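Aminotransferase, class I and II (Erwinia tasmaniensis, PDB 5Z0Q) belongs to the class I and II aminotransferase family, binds pyridoxal-5'-phosphate in a pocket and forms a two-chain assembly. Local coordinates at residues F111-A114 with H115-T118; V152-L155 with D156-E159; R161-G164 with N165-L168; Y182-K185 with E186-Q190; I254-P257 with E258-A261. All blocks are in the same frame, centred on the assembly; numbering follows the deposited sequence.

How the contacts relate
All five contacts are local pairings along one chain, met in numerical order. Contacts 1, 2, 3 and 5 lie at ends of strands of the large mixed sheet of the PLP-binding aminotransferase fold. Contacts 1 and 3 have centres 9 Å apart and lead into the neighbouring parallel strands 117-122 and 166-172, joined by backbone bonds of Ser117 to Asn165 and Lys167. Contact 2, after edge strand 151-152, runs on into contact 3 and packs against contact 4, the first turns of helix 184-197, with centres 12 Å apart. Contact 5 begins helix 257-267, where Leu259 meets Phe111 of contact 1. Together they are turns and helix starts that connect the elements of this domain.

Contact 1: residues F111-A114 with H115-T118; sequences FTEA and HQST
A type I beta turn from Glu113 to Gln116 links the end of helix 101-111 to strand 117-122 of the large sheet, and Glu113 and Gln116 clasp each other across it twice. The backbone bond closes the turn, Gln116 N giving to Glu113 O at 3.0 Å. The second bond comes from the side chain: Glu113 N donates to Gln116 OE1 at 3.2 Å, with a bent N-H...O angle of 136° and the donor tilted from the amide's carbonyl plane. Gln116 reaches this position with its chain extended beyond CG, chi2 176°, which lays it alongside Glu113; the carboxylate and amide planes are 17° apart. His115 lies beside Glu113 too, its CE1 facing Glu113 OE1, while CG of Gln116 sits over one face of the imidazole ring toward the rim. Were the ring protonated, the nearby carboxylate would be expected to favour that charge. Thr118, farther along, bonds through OG1 to His139 on the adjacent strand. The carbonyl O of the buried Thr112 accepts from Arg137, and its side chain turns a methyl to Gln116, with Thr112 CG2 3.6 Å from Gln116 CB.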
loop_
_atom_site.group_PDB
_atom_site.type_symbol
_atom_site.label_atom_id
_atom_site.label_comp_id
_atom_site.label_asym_id
_atom_site.label_seq_id
_atom_site.Cartn_x
_atom_site.Cartn_y
_atom_site.Cartn_z
ATOM N N PHE A 111 -4.570 -0.884 -19.471
ATOM C CA PHE A 111 -4.951 -1.702 -20.615
ATOM C C PHE A 111 -6.182 -1.166 -21.336
ATOM O O PHE A 111 -6.751 -1.870 -22.179
ATOM C CB PHE A 111 -5.191 -3.146 -20.168
ATOM C CG PHE A 111 -4.013 -3.767 -19.473
ATOM C CD1 PHE A 111 -2.720 -3.485 -19.886
ATOM C CD2 PHE A 111 -4.197 -4.625 -18.402
ATOM C CE1 PHE A 111 -1.633 -4.052 -19.246
ATOM C CE2 PHE A 111 -3.113 -5.195 -17.758
ATOM C CZ PHE A 111 -1.830 -4.909 -18.181
ATOM N N THR A 112 -6.603 0.058 -21.031
ATOM C CA THR A 112 -7.783 0.654 -21.640
ATOM C C THR A 112 -7.517 2.132 -21.881
ATOM O O THR A 112 -6.716 2.756 -21.179
ATOM C CB THR A 112 -9.026 0.477 -20.751
ATOM O OG1 THR A 112 -9.032 -0.844 -20.196
ATOM C CG2 THR A 112 -10.299 0.674 -21.554
ATOM N N GLU A 113 -8.187 2.685 -22.885
ATOM C CA GLU A 113 -8.105 4.103 -23.207
ATOM C C GLU A 113 -9.490 4.732 -23.092
ATOM O O GLU A 113 -10.490 4.047 -22.862
ATOM C CB GLU A 113 -7.498 4.306 -24.599
ATOM C CG GLU A 113 -5.991 4.112 -24.620
ATOM C CD GLU A 113 -5.487 3.576 -25.943
ATOM O OE1 GLU A 113 -6.315 3.373 -26.856
ATOM O OE2 GLU A 113 -4.263 3.353 -26.069
ATOM N N ALA A 114 -9.535 6.058 -23.259
ATOM C CA ALA A 114 -10.748 6.812 -22.956
ATOM C C ALA A 114 -11.931 6.348 -23.798
ATOM O O ALA A 114 -13.061 6.264 -23.301
ATOM C CB ALA A 114 -10.501 8.305 -23.164
ATOM N N HIS A 115 -11.696 6.042 -25.073
ATOM C CA HIS A 115 -12.773 5.628 -25.962
ATOM C C HIS A 115 -13.124 4.153 -25.830
ATOM O O HIS A 115 -14.108 3.712 -26.436
ATOM C CB HIS A 115 -12.400 5.934 -27.415
ATOM C CG HIS A 115 -11.204 5.176 -27.901
ATOM N ND1 HIS A 115 -9.922 5.468 -27.488
ATOM C CD2 HIS A 115 -11.095 4.138 -28.762
ATOM C CE1 HIS A 115 -9.074 4.641 -28.075
ATOM N NE2 HIS A 115 -9.760 3.824 -28.853
ATOM N N GLN A 116 -12.358 3.385 -25.064
ATOM C CA GLN A 116 -12.567 1.952 -24.937
ATOM C C GLN A 116 -13.289 1.620 -23.636
ATOM O O GLN A 116 -13.245 2.374 -22.660
ATOM C CB GLN A 116 -11.231 1.206 -25.010
ATOM C CG GLN A 116 -10.551 1.309 -26.365
ATOM C CD GLN A 116 -9.188 0.650 -26.391
ATOM O OE1 GLN A 116 -8.468 0.644 -25.391
ATOM N NE2 GLN A 116 -8.824 0.089 -27.538
ATOM N N SER A 117 -13.959 0.471 -23.636
ATOM C CA SER A 117 -14.813 0.056 -22.533
ATOM C C SER A 117 -14.333 -1.269 -21.956
ATOM O O SER A 117 -13.458 -1.942 -22.509
ATOM C CB SER A 117 -16.274 -0.070 -22.987
ATOM O OG SER A 117 -16.432 -1.109 -23.937
ATOM N N THR A 118 -14.929 -1.638 -20.824
ATOM C CA THR A 118 -14.660 -2.900 -20.155
ATOM C C THR A 118 -15.922 -3.754 -20.140
ATOM O O THR A 118 -17.043 -3.247 -20.242
ATOM C CB THR A 118 -14.165 -2.683 -18.718
ATOM O OG1 THR A 118 -15.189 -2.041 -17.950
ATOM C CG2 THR A 118 -12.914 -1.819 -18.706
#

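Contact 2: residues V152-L155 with D156-E159; sequences VLDL and DSHE
Three donors converge on one backbone acceptor, Asp154 O, and these hydrogen bonds dominate the contact. Ser157 OG gives to Asp154 O at 2.7 Å, and Ser157 N bonds to the same oxygen from above the carbonyl plane. The third is His158 ND1, 3.1 Å from Asp154 O, which lies near the plane of the imidazole ring; this bond places the hydrogen on ND1. The serine OG stands between its backbone N and carbonyl carbon, chi1 68°, which turns it back to Asp154 O beside the bond from Ser157 N. One residue on, His158 N donates to Leu155 O at 3.1 Å.

Of the charged groups, Asp154 and Asp156 bring like charges together, OD1 to OD1 3.7 Å. The other oxygen of Asp156, OD2, forms a salt bridge with Arg196 of helix 184-197, which probably offsets that repulsion; Arg196 also pairs with Glu159. Apolar packing falls to Leu155, the buried residue here, whose side chain meets Phe193 of the same helix and Val119 and Ala142 of the sheet.

The successive i to i+3 backbone bonds are those of a short 3-10 turn, here lying between edge strand 151-152 and strand 166-172.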
loop_
_atom_site.group_PDB
_atom_site.type_symbol
_atom_site.label_atom_id
_atom_site.label_comp_id
_atom_site.label_asym_id
_atom_site.label_seq_id
_atom_site.Cartn_x
_atom_site.Cartn_y
_atom_site.Cartn_z
ATOM N N VAL A 152 -24.307 -19.105 -14.103
ATOM C CA VAL A 152 -23.404 -19.241 -15.235
ATOM C C VAL A 152 -23.350 -17.923 -15.998
ATOM O O VAL A 152 -24.250 -17.080 -15.914
ATOM C CB VAL A 152 -23.821 -20.399 -16.167
ATOM C CG1 VAL A 152 -23.822 -21.716 -15.407
ATOM C CG2 VAL A 152 -25.190 -20.128 -16.771
ATOM N N LEU A 153 -22.269 -17.750 -16.752
ATOM C CA LEU A 153 -22.044 -16.562 -17.564
ATOM C C LEU A 153 -22.094 -16.938 -19.038
ATOM O O LEU A 153 -21.417 -17.879 -19.465
ATOM C CB LEU A 153 -20.699 -15.915 -17.225
ATOM C CG LEU A 153 -20.307 -14.695 -18.062
ATOM C CD1 LEU A 153 -21.347 -13.594 -17.933
ATOM C CD2 LEU A 153 -18.933 -14.191 -17.652
ATOM N N ASP A 154 -22.890 -16.201 -19.808
ATOM C CA ASP A 154 -23.074 -16.446 -21.237
ATOM C C ASP A 154 -22.709 -15.164 -21.983
ATOM O O ASP A 154 -23.582 -14.423 -22.437
ATOM C CB ASP A 154 -24.518 -16.890 -21.530
ATOM C CG ASP A 154 -24.682 -17.471 -22.920
ATOM O OD1 ASP A 154 -23.665 -17.618 -23.630
ATOM O OD2 ASP A 154 -25.831 -17.782 -23.301
ATOM N N LEU A 155 -21.404 -14.907 -22.102
ATOM C CA LEU A 155 -20.945 -13.712 -22.805
ATOM C C LEU A 155 -21.305 -13.752 -24.285
ATOM O O LEU A 155 -21.468 -12.698 -24.909
ATOM C CB LEU A 155 -19.434 -13.550 -22.635
ATOM C CG LEU A 155 -18.923 -13.144 -21.251
ATOM C CD1 LEU A 155 -17.418 -13.344 -21.155
ATOM C CD2 LEU A 155 -19.292 -11.697 -20.945
ATOM N N ASP A 156 -21.434 -14.950 -24.858
ATOM C CA ASP A 156 -21.738 -15.061 -26.281
ATOM C C ASP A 156 -23.149 -14.583 -26.595
ATOM O O ASP A 156 -23.418 -14.150 -27.721
ATOM C CB ASP A 156 -21.549 -16.505 -26.742
ATOM C CG ASP A 156 -20.259 -17.116 -26.226
ATOM O OD1 ASP A 156 -20.191 -17.420 -25.015
ATOM O OD2 ASP A 156 -19.314 -17.289 -27.026
ATOM N N SER A 157 -24.058 -14.648 -25.624
ATOM C CA SER A 157 -25.418 -14.157 -25.809
ATOM C C SER A 157 -25.520 -12.641 -25.684
ATOM O O SER A 157 -26.633 -12.106 -25.702
ATOM C CB SER A 157 -26.363 -14.826 -24.808
ATOM O OG SER A 157 -26.078 -14.417 -23.482
ATOM N N HIS A 158 -24.390 -11.941 -25.553
ATOM C CA HIS A 158 -24.367 -10.485 -25.498
ATOM C C HIS A 158 -23.557 -9.887 -26.644
ATOM O O HIS A 158 -23.050 -8.767 -26.524
ATOM C CB HIS A 158 -23.821 -10.003 -24.153
ATOM C CG HIS A 158 -24.719 -10.302 -22.993
ATOM N ND1 HIS A 158 -24.917 -11.581 -22.517
ATOM C CD2 HIS A 158 -25.474 -9.490 -22.218
ATOM C CE1 HIS A 158 -25.755 -11.541 -21.497
ATOM N NE2 HIS A 158 -26.108 -10.284 -21.294
ATOM N N GLU A 159 -23.426 -10.618 -27.754
ATOM C CA GLU A 159 -22.657 -10.126 -28.895
ATOM C C GLU A 159 -23.238 -8.825 -29.435
ATOM O O GLU A 159 -22.524 -7.825 -29.584
ATOM C CB GLU A 159 -22.620 -11.185 -29.996
ATOM C CG GLU A 159 -21.714 -12.369 -29.711
ATOM C CD GLU A 159 -20.309 -12.162 -30.232
ATOM O OE1 GLU A 159 -20.095 -11.192 -30.990
ATOM O OE2 GLU A 159 -19.421 -12.970 -29.889
#

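Contact 3: residues R161-G164 with N165-L168; sequences RMSG and NEKL
Glu166 folds its carboxylate back over the backbone of Ser163 and Gly164, while Met162 lies across its chain. OE2 accepts from two successive peptide nitrogens, Ser163 N at 3.0 Å and Gly164 N also at 3.0 Å. Both meet OE2 on its syn side but come from opposite faces of the carboxylate, each somewhat out of its plane. The bond from Ser163 N is the straighter, with an N-H...O angle of 156°; the same N-H makes a weak bond to OE1. A bend in the glutamate, chi2 71°, turns its end back over the loop instead of letting it run on from the strand.

Met162 supplies the apolar part. Its CE approaches Glu166 CG at 3.6 Å, and its CB also lies against OE2. The thioether bends at its last torsion, which brings the terminal methyl over the glutamate stem; Met162 also packs on Phe193 and His197 of helix 184-197. Gly164 has a positive phi, 86°, where a side chain would press on the preceding carbonyl oxygen.

OE1 has a further, weak bond from Ser117 OG on neighbouring strand 117-122. With several donors gathered at one carboxylate, its anionic form is probably favoured, and the acidic side chain at the start of strand 166-172 ties the loop before it to the sheet.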
loop_
_atom_site.group_PDB
_atom_site.type_symbol
_atom_site.label_atom_id
_atom_site.label_comp_id
_atom_site.label_asym_id
_atom_site.label_seq_id
_atom_site.Cartn_x
_atom_site.Cartn_y
_atom_site.Cartn_z
ATOM N N ARG A 161 -25.146 -6.675 -28.127
ATOM C CA ARG A 161 -25.131 -5.560 -27.189
ATOM C C ARG A 161 -23.795 -4.831 -27.160
ATOM O O ARG A 161 -23.685 -3.801 -26.486
ATOM C CB ARG A 161 -25.477 -6.044 -25.778
ATOM C CG ARG A 161 -26.964 -6.028 -25.462
ATOM C CD ARG A 161 -27.239 -6.548 -24.060
ATOM N NE ARG A 161 -26.418 -5.882 -23.051
ATOM C CZ ARG A 161 -26.740 -4.735 -22.463
ATOM N NH1 ARG A 161 -27.867 -4.113 -22.783
ATOM N NH2 ARG A 161 -25.932 -4.206 -21.554
ATOM N N MET A 162 -22.788 -5.330 -27.871
ATOM C CA MET A 162 -21.476 -4.707 -27.875
ATOM C C MET A 162 -21.424 -3.572 -28.896
ATOM O O MET A 162 -22.318 -3.402 -29.729
ATOM C CB MET A 162 -20.396 -5.747 -28.158
ATOM C CG MET A 162 -20.417 -6.916 -27.188
ATOM S SD MET A 162 -19.100 -8.110 -27.473
ATOM C CE MET A 162 -17.666 -7.188 -26.926
ATOM N N SER A 163 -20.351 -2.784 -28.821
ATOM C CA SER A 163 -20.212 -1.597 -29.651
ATOM C C SER A 163 -18.885 -1.518 -30.393
ATOM O O SER A 163 -18.673 -0.556 -31.138
ATOM C CB SER A 163 -20.382 -0.331 -28.798
ATOM O OG SER A 163 -21.591 -0.371 -28.058
ATOM N N GLY A 164 -17.993 -2.491 -30.216
ATOM C CA GLY A 164 -16.675 -2.448 -30.807
ATOM C C GLY A 164 -15.637 -1.706 -29.992
ATOM O O GLY A 164 -14.438 -1.893 -30.225
ATOM N N ASN A 165 -16.060 -0.867 -29.046
ATOM C CA ASN A 165 -15.137 -0.157 -28.172
ATOM C C ASN A 165 -14.567 -1.035 -27.066
ATOM O O ASN A 165 -13.637 -0.606 -26.378
ATOM C CB ASN A 165 -15.831 1.055 -27.540
ATOM C CG ASN A 165 -16.087 2.167 -28.536
ATOM O OD1 ASN A 165 -16.078 1.949 -29.748
ATOM N ND2 ASN A 165 -16.313 3.373 -28.028
ATOM N N GLU A 166 -15.095 -2.240 -26.881
ATOM C CA GLU A 166 -14.666 -3.088 -25.779
ATOM C C GLU A 166 -13.204 -3.483 -25.945
ATOM O O GLU A 166 -12.724 -3.693 -27.062
ATOM C CB GLU A 166 -15.552 -4.332 -25.697
ATOM C CG GLU A 166 -17.012 -4.049 -25.327
ATOM C CD GLU A 166 -17.799 -3.372 -26.435
ATOM O OE1 GLU A 166 -18.361 -2.283 -26.188
ATOM O OE2 GLU A 166 -17.849 -3.925 -27.554
ATOM N N LYS A 167 -12.492 -3.580 -24.821
ATOM C CA LYS A 167 -11.050 -3.796 -24.867
ATOM C C LYS A 167 -10.559 -4.714 -23.752
ATOM O O LYS A 167 -9.661 -5.533 -23.971
ATOM C CB LYS A 167 -10.322 -2.452 -24.799
ATOM C CG LYS A 167 -8.804 -2.549 -24.828
ATOM C CD LYS A 167 -8.309 -3.254 -26.080
ATOM C CE LYS A 167 -6.933 -2.743 -26.485
ATOM N NZ LYS A 167 -5.988 -2.701 -25.334
ATOM N N LEU A 168 -11.132 -4.588 -22.557
ATOM C CA LEU A 168 -10.661 -5.314 -21.382
ATOM C C LEU A 168 -11.807 -6.124 -20.795
ATOM O O LEU A 168 -12.847 -5.563 -20.435
ATOM C CB LEU A 168 -10.092 -4.350 -20.338
ATOM C CG LEU A 168 -9.538 -4.959 -19.049
ATOM C CD1 LEU A 168 -8.439 -5.964 -19.352
ATOM C CD2 LEU A 168 -9.025 -3.866 -18.124
#

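Contact 4: residues Y182-K185 with E186-Q190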
loop_
_atom_site.group_PDB
_atom_site.type_symbol
_atom_site.label_atom_id
_atom_site.label_comp_id
_atom_site.label_asym_id
_atom_site.label_seq_id
_atom_site.Cartn_x
_atom_site.Cartn_y
_atom_site.Cartn_z
ATOM N N TYR A 182 -15.996 -21.899 -12.209
ATOM C CA TYR A 182 -16.202 -22.128 -13.633
ATOM C C TYR A 182 -15.471 -23.383 -14.094
ATOM O O TYR A 182 -14.312 -23.613 -13.740
ATOM C CB TYR A 182 -15.737 -20.917 -14.441
ATOM C CG TYR A 182 -16.614 -19.700 -14.258
ATOM C CD1 TYR A 182 -17.805 -19.569 -14.960
ATOM C CD2 TYR A 182 -16.255 -18.686 -13.382
ATOM C CE1 TYR A 182 -18.614 -18.462 -14.796
ATOM C CE2 TYR A 182 -17.057 -17.573 -13.211
ATOM C CZ TYR A 182 -18.235 -17.466 -13.920
ATOM O OH TYR A 182 -19.037 -16.361 -13.752
ATOM N N ARG A 183 -16.163 -24.196 -14.890
ATOM C CA ARG A 183 -15.601 -25.430 -15.415
ATOM C C ARG A 183 -14.690 -25.130 -16.604
ATOM O O ARG A 183 -14.568 -23.991 -17.061
ATOM C CB ARG A 183 -16.716 -26.398 -15.805
ATOM C CG ARG A 183 -17.605 -26.833 -14.649
ATOM C CD ARG A 183 -16.832 -27.632 -13.612
ATOM N NE ARG A 183 -17.717 -28.183 -12.589
ATOM C CZ ARG A 183 -18.066 -27.543 -11.478
ATOM N NH1 ARG A 183 -17.603 -26.324 -11.239
ATOM N NH2 ARG A 183 -18.879 -28.122 -10.603
ATOM N N ARG A 184 -14.046 -26.180 -17.120
ATOM C CA ARG A 184 -13.087 -25.993 -18.205
ATOM C C ARG A 184 -13.782 -25.600 -19.504
ATOM O O ARG A 184 -13.264 -24.775 -20.263
ATOM C CB ARG A 184 -12.259 -27.262 -18.398
ATOM C CG ARG A 184 -11.029 -27.058 -19.263
ATOM C CD ARG A 184 -10.064 -28.227 -19.159
ATOM N NE ARG A 184 -8.807 -27.930 -19.840
ATOM C CZ ARG A 184 -7.746 -27.391 -19.249
ATOM N NH1 ARG A 184 -7.784 -27.093 -17.958
ATOM N NH2 ARG A 184 -6.646 -27.151 -19.949
ATOM N N LYS A 185 -14.953 -26.182 -19.776
ATOM C CA LYS A 185 -15.689 -25.825 -20.985
ATOM C C LYS A 185 -16.189 -24.388 -20.932
ATOM O O LYS A 185 -16.256 -23.716 -21.967
ATOM C CB LYS A 185 -16.861 -26.786 -21.194
ATOM C CG LYS A 185 -16.451 -28.230 -21.453
ATOM C CD LYS A 185 -15.994 -28.437 -22.889
ATOM C CE LYS A 185 -17.158 -28.315 -23.861
ATOM N NZ LYS A 185 -16.759 -28.661 -25.254
ATOM N N GLU A 186 -16.537 -23.899 -19.740
ATOM C CA GLU A 186 -17.021 -22.531 -19.612
ATOM C C GLU A 186 -15.884 -21.525 -19.735
ATOM O O GLU A 186 -16.071 -20.438 -20.293
ATOM C CB GLU A 186 -17.752 -22.356 -18.281
ATOM C CG GLU A 186 -18.695 -23.502 -17.946
ATOM C CD GLU A 186 -19.504 -23.247 -16.690
ATOM O OE1 GLU A 186 -20.695 -22.893 -16.813
ATOM O OE2 GLU A 186 -18.948 -23.398 -15.580
ATOM N N LEU A 187 -14.700 -21.870 -19.223
ATOM C CA LEU A 187 -13.550 -20.982 -19.368
ATOM C C LEU A 187 -13.093 -20.904 -20.819
ATOM O O LEU A 187 -12.726 -19.827 -21.303
ATOM C CB LEU A 187 -12.406 -21.451 -18.470
ATOM C CG LEU A 187 -12.604 -21.247 -16.966
ATOM C CD1 LEU A 187 -11.462 -21.871 -16.182
ATOM C CD2 LEU A 187 -12.732 -19.765 -16.642
ATOM N N GLU A 188 -13.107 -22.034 -21.528
ATOM C CA GLU A 188 -12.731 -22.021 -22.938
ATOM C C GLU A 188 -13.745 -21.258 -23.778
ATOM O O GLU A 188 -13.400 -20.743 -24.848
ATOM C CB GLU A 188 -12.567 -23.449 -23.454
ATOM C CG GLU A 188 -11.400 -24.198 -22.825
ATOM C CD GLU A 188 -11.207 -25.584 -23.408
ATOM O OE1 GLU A 188 -12.078 -26.032 -24.185
ATOM O OE2 GLU A 188 -10.182 -26.225 -23.090
ATOM N N ALA A 189 -14.994 -21.172 -23.315
ATOM C CA ALA A 189 -15.971 -20.327 -23.992
ATOM C C ALA A 189 -15.667 -18.852 -23.765
ATOM O O ALA A 189 -15.755 -18.042 -24.697
ATOM C CB ALA A 189 -17.383 -20.666 -23.516
ATOM N N GLN A 190 -15.310 -18.485 -22.533
ATOM C CA GLN A 190 -14.911 -17.110 -22.255
ATOM C C GLN A 190 -13.624 -16.746 -22.985
ATOM O O GLN A 190 -13.433 -15.583 -23.358
ATOM C CB GLN A 190 -14.748 -16.908 -20.749
ATOM C CG GLN A 190 -16.004 -17.211 -19.950
ATOM C CD GLN A 190 -15.748 -17.268 -18.457
ATOM O OE1 GLN A 190 -14.604 -17.198 -18.009
ATOM N NE2 GLN A 190 -16.817 -17.396 -17.679
#
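Helix 184-197, the helix of a beta-alpha-beta unit with strands 166-172 and 200-204, begins here, and Glu186 reaches back to its N-cap residue, Arg183. Arg183 N donates to Glu186 OE2 at 3.0 Å, almost perfectly straight at 178°, and uses the anti lone pair of that oxygen. The extended glutamate chain, chi2 -175°, carries the carboxylate to this N-H. OE2 is shared with Arg150, which forms a salt bridge to it, so one oxygen serves both a backbone donor and a charged partner.

The first carbonyls are then taken up in helical order: Arg183 O accepts from Leu187 N at 3.0 Å and takes a weak bond from Glu186 N, Arg184 O accepts from Glu188 N, and Lys185 O from Ala189 N. Just before the helix, Tyr182 N gives to Asn173 OD1. Of the arginine side chains, Arg183 pairs with Glu323 through NH2. Arg184 has a long salt bridge to Glu188, NE to OE2 3.9 Å, in which the oxygen lies well out of the guanidinium plane and only charge connects them. Leu187 packs against Tyr182 CB. Gln190 lies across the tyrosine, its NE2 over one face of the ring, 3.6 Å from Tyr182 CE1.

Contact 5: residues I254-P257 with E258-A261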
loop_
_atom_site.group_PDB
_atom_site.type_symbol
_atom_site.label_atom_id
_atom_site.label_comp_id
_atom_site.label_asym_id
_atom_site.label_seq_id
_atom_site.Cartn_x
_atom_site.Cartn_y
_atom_site.Cartn_z
ATOM N N ILE A 254 1.594 -11.647 -15.100
ATOM C CA ILE A 254 1.485 -11.104 -16.446
ATOM C C ILE A 254 2.554 -11.761 -17.310
ATOM O O ILE A 254 3.709 -11.333 -17.320
ATOM C CB ILE A 254 1.634 -9.572 -16.450
ATOM C CG1 ILE A 254 0.939 -8.967 -15.229
ATOM C CG2 ILE A 254 1.059 -8.987 -17.729
ATOM C CD1 ILE A 254 1.218 -7.495 -15.034
ATOM N N PRO A 255 2.206 -12.822 -18.046
ATOM C CA PRO A 255 3.210 -13.472 -18.901
ATOM C C PRO A 255 3.658 -12.613 -20.070
ATOM O O PRO A 255 4.804 -12.745 -20.516
ATOM C CB PRO A 255 2.494 -14.745 -19.379
ATOM C CG PRO A 255 1.379 -14.954 -18.402
ATOM C CD PRO A 255 0.947 -13.580 -17.997
ATOM N N ASN A 256 2.798 -11.740 -20.577
ATOM C CA ASN A 256 3.170 -10.898 -21.708
ATOM C C ASN A 256 4.185 -9.854 -21.259
ATOM O O ASN A 256 3.926 -9.117 -20.299
ATOM C CB ASN A 256 1.931 -10.225 -22.299
ATOM C CG ASN A 256 2.200 -9.574 -23.646
ATOM O OD1 ASN A 256 3.202 -8.883 -23.832
ATOM N ND2 ASN A 256 1.297 -9.794 -24.594
ATOM N N PRO A 257 5.347 -9.761 -21.913
ATOM C CA PRO A 257 6.330 -8.748 -21.494
ATOM C C PRO A 257 5.860 -7.324 -21.729
ATOM O O PRO A 257 6.075 -6.457 -20.872
ATOM C CB PRO A 257 7.566 -9.089 -22.341
ATOM C CG PRO A 257 7.362 -10.510 -22.775
ATOM C CD PRO A 257 5.884 -10.663 -22.944
ATOM N N GLU A 258 5.219 -7.052 -22.870
ATOM C CA GLU A 258 4.767 -5.693 -23.149
ATOM C C GLU A 258 3.640 -5.283 -22.210
ATOM O O GLU A 258 3.599 -4.137 -21.745
ATOM C CB GLU A 258 4.319 -5.572 -24.605
ATOM C CG GLU A 258 4.059 -4.139 -25.046
ATOM C CD GLU A 258 2.754 -3.981 -25.806
ATOM O OE1 GLU A 258 2.259 -2.838 -25.904
ATOM O OE2 GLU A 258 2.220 -4.998 -26.300
ATOM N N LEU A 259 2.711 -6.199 -21.925
ATOM C CA LEU A 259 1.634 -5.886 -20.994
ATOM C C LEU A 259 2.155 -5.702 -19.576
ATOM O O LEU A 259 1.558 -4.958 -18.790
ATOM C CB LEU A 259 0.567 -6.981 -21.031
ATOM C CG LEU A 259 -0.167 -7.170 -22.360
ATOM C CD1 LEU A 259 -1.232 -8.249 -22.236
ATOM C CD2 LEU A 259 -0.778 -5.862 -22.837
ATOM N N ARG A 260 3.261 -6.366 -19.230
ATOM C CA ARG A 260 3.836 -6.190 -17.902
ATOM C C ARG A 260 4.507 -4.829 -17.769
ATOM O O ARG A 260 4.477 -4.219 -16.694
ATOM C CB ARG A 260 4.832 -7.310 -17.604
ATOM C CG ARG A 260 5.211 -7.419 -16.134
ATOM C CD ARG A 260 6.321 -8.436 -15.908
ATOM N NE ARG A 260 6.136 -9.648 -16.700
ATOM C CZ ARG A 260 6.969 -10.049 -17.655
ATOM N NH1 ARG A 260 8.055 -9.340 -17.929
ATOM N NH2 ARG A 260 6.723 -11.164 -18.331
ATOM N N ALA A 261 5.122 -4.340 -18.849
ATOM C CA ALA A 261 5.740 -3.019 -18.814
ATOM C C ALA A 261 4.687 -1.923 -18.723
ATOM O O ALA A 261 4.864 -0.947 -17.985
ATOM C CB ALA A 261 6.625 -2.819 -20.046
#
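The chain leaves strand 250-253 through Ile254 and Pro255 and winds into helix 257-267, where Asn256 is the N-cap and its O accepts from Arg260 N at 3.0 Å. Pro257 follows as the first helical residue, and its O takes Ala261 N. The cap itself is the side chain of Asn256: with CG anti to the backbone N, chi1 -168°, OD1 swings over the helix end and accepts weak bonds from Glu258 N, 2.9 Å, and from Leu259 N. ND2, the other end of this amide, donates to Gln230 O, which fixes the amide's rotation. Leu259 packs against the cap residue, CG to Asn256 CG 3.6 Å, and its CB meets Ile254 CG2.

Arg260 reaches back past the helix end and grips one carbonyl side-on with two nitrogens. NE donates to Ile254 O at 3.0 Å and NH2 to the same oxygen at 3.2 Å, the latter in the carbonyl plane. A bend at chi3, -42°, turns the guanidinium group onto that loop, and Trp93 also touches the arginine. One face of the guanidinium lies over the helix start, with Pro257 CA 4.0 Å from Arg260 NH1.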